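Local coordinates for putative cytoplasmic protein (Enterobacter cloacae, PDB 4HFL) that probably acts as a type VI secretion effector of the Tae4 amidase family, cleaving the peptide part of the peptidoglycan of rival bacteria, at residues 18-21 / 22-25. Numbering follows the deposited sequence.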
ATOM      1  N   ARG A  18      13.168   4.020  -7.757  1.00 16.98           N
ATOM      2  CA  ARG A  18      11.770   3.983  -7.386  1.00 13.49           C
ATOM      3  C   ARG A  18      10.959   3.667  -8.634  1.00 21.84           C
ATOM      4  O   ARG A  18      11.400   3.951  -9.752  1.00 16.91           O
ATOM      5  CB  ARG A  18      11.335   5.318  -6.796  1.00 18.22           C
ATOM      6  CG  ARG A  18      12.071   5.697  -5.491  1.00 20.84           C
ATOM      7  CD  ARG A  18      11.509   6.955  -4.891  1.00 20.60           C
ATOM      8  NE  ARG A  18      12.270   7.368  -3.716  1.00 21.98           N
ATOM      9  CZ  ARG A  18      12.166   8.560  -3.134  1.00 20.15           C
ATOM     10  NH1 ARG A  18      11.307   9.474  -3.601  1.00 14.91           N
ATOM     11  NH2 ARG A  18      12.918   8.832  -2.081  1.00 18.33           N
ATOM     12  N   PRO A  19       9.772   3.087  -8.450  1.00 20.24           N
ATOM     13  CA  PRO A  19       8.901   2.775  -9.596  1.00 22.44           C
ATOM     14  C   PRO A  19       8.422   4.048 -10.283  1.00 17.96           C
ATOM     15  O   PRO A  19       8.230   5.071  -9.614  1.00 16.64           O
ATOM     16  CB  PRO A  19       7.695   2.080  -8.936  1.00 21.78           C
ATOM     17  CG  PRO A  19       8.170   1.616  -7.623  1.00 26.58           C
ATOM     18  CD  PRO A  19       9.207   2.615  -7.168  1.00 20.26           C
ATOM     19  N   ALA A  20       8.250   4.005 -11.600  1.00 17.98           N
ATOM     20  CA  ALA A  20       7.657   5.127 -12.337  1.00 14.24           C
ATOM     21  C   ALA A  20       6.247   5.338 -11.793  1.00 14.77           C
ATOM     22  O   ALA A  20       5.547   4.376 -11.452  1.00 13.79           O
ATOM     23  CB  ALA A  20       7.631   4.838 -13.846  1.00 19.97           C
ATOM     24  N   PHE A  21       5.831   6.587 -11.661  1.00 18.18           N
ATOM     25  CA  PHE A  21       4.505   6.834 -11.122  1.00 18.97           C
ATOM     26  C   PHE A  21       3.421   6.232 -12.030  1.00 20.58           C
ATOM     27  O   PHE A  21       2.438   5.672 -11.550  1.00 21.97           O
ATOM     28  CB  PHE A  21       4.259   8.322 -10.915  1.00 17.47           C
ATOM     29  CG  PHE A  21       2.907   8.608 -10.340  1.00 23.45           C
ATOM     30  CD1 PHE A  21       2.639   8.331  -9.005  1.00 19.58           C
ATOM     31  CD2 PHE A  21       1.890   9.118 -11.134  1.00 20.67           C
ATOM     32  CE1 PHE A  21       1.384   8.589  -8.469  1.00 23.51           C
ATOM     33  CE2 PHE A  21       0.621   9.379 -10.584  1.00 24.39           C
ATOM     34  CZ  PHE A  21       0.383   9.110  -9.263  1.00 20.28           C
ATOM     35  N   GLY A  22       3.616   6.340 -13.340  1.00 20.85           N
ATOM     36  CA  GLY A  22       2.635   5.848 -14.292  1.00 20.21           C
ATOM     37  C   GLY A  22       2.409   4.360 -14.141  1.00 20.35           C
ATOM     38  O   GLY A  22       1.271   3.913 -14.023  1.00 20.41           O
ATOM     39  N   ALA A  23       3.496   3.591 -14.136  1.00 20.97           N
ATOM     40  CA  ALA A  23       3.423   2.139 -13.997  1.00 25.66           C
ATOM     41  C   ALA A  23       2.747   1.696 -12.692  1.00 20.66           C
ATOM     42  O   ALA A  23       1.911   0.775 -12.681  1.00 20.93           O
ATOM     43  CB  ALA A  23       4.802   1.544 -14.113  1.00 28.87           C
ATOM     44  N   ALA A  24       3.127   2.337 -11.593  1.00 17.92           N
ATOM     45  CA  ALA A  24       2.514   2.051 -10.311  1.00 15.48           C
ATOM     46  C   ALA A  24       1.010   2.346 -10.386  1.00 16.20           C
ATOM     47  O   ALA A  24       0.181   1.524 -10.001  1.00 15.81           O
ATOM     48  CB  ALA A  24       3.198   2.880  -9.220  1.00 19.45           C
ATOM     49  N   TRP A  25       0.656   3.506 -10.932  1.00 18.69           N
ATOM     50  CA  TRP A  25      -0.748   3.895 -11.041  1.00 22.95           C
ATOM     51  C   TRP A  25      -1.557   2.895 -11.866  1.00 25.71           C
ATOM     52  O   TRP A  25      -2.716   2.572 -11.527  1.00 25.87           O
ATOM     53  CB  TRP A  25      -0.866   5.301 -11.644  1.00 26.14           C
ATOM     54  CG  TRP A  25      -2.264   5.837 -11.551  1.00 31.68           C
ATOM     55  CD1 TRP A  25      -3.259   5.725 -12.490  1.00 35.91           C
ATOM     56  CD2 TRP A  25      -2.834   6.559 -10.444  1.00 25.99           C
ATOM     57  NE1 TRP A  25      -4.409   6.338 -12.029  1.00 37.54           N
ATOM     58  CE2 TRP A  25      -4.169   6.856 -10.780  1.00 27.52           C
ATOM     59  CE3 TRP A  25      -2.339   6.982  -9.204  1.00 22.66           C
ATOM     60  CZ2 TRP A  25      -5.007   7.557  -9.918  1.00 21.49           C
ATOM     61  CZ3 TRP A  25      -3.172   7.675  -8.363  1.00 26.76           C
ATOM     62  CH2 TRP A  25      -4.487   7.957  -8.722  1.00 28.43           C
TER
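Phe21 and Trp25, four residues apart at the N-terminal end of helix 21-30, send their rings off the same flank of it. The spacing puts both on that flank, and the matching first torsions, with CG anti to the backbone N in each (chi1 -179° in Phe21), make the two side chains run alongside each other in the same direction. They meet through the far end of the phenyl group: Phe21 CZ comes to 3.5 Å from Trp25 CE3, on the benzo part of the indole, and to 3.9 Å from Trp25 CZ3. The ring planes are inclined at 38° with the six-membered centroids 5.5 Å apart, an oblique pairing. Beneath the rings the backbone holds the turn that carries them: Trp25 N donates to Phe21 O over 2.9 Å, and Trp25 CB also rests on that oxygen.

The preceding bond of the same i to i+4 series runs from Ala24 N to Ala20 O at 3.2 Å, nearly straight at 170° about the hydrogen. Ala20 holds the N-cap position and contributes its carbonyl, having no side-chain acceptor with which to cap the turn. Ala24 CB packs against both carbonyl oxygens, 3.6 Å from Ala20 O, while the methyls of Ala20 and Ala23 sit loosely near each other at 4.4 Å between their CB atoms.

Trp25 and Ala24 pack on Leu144 of strand 138-145, an outer strand of the four-stranded antiparallel sheet, and Trp25 also touches Ser151, in the loop with the Cys150-Cys154 disulfide. Phe21 packs on the loop residues Gln125 and Leu175. Upstream, Arg18 ties the incoming loop to its surroundings by a salt bridge to Asp110, just before strand 111-114, and a hydrogen bond to Ser174 O at the end of strand 166-174.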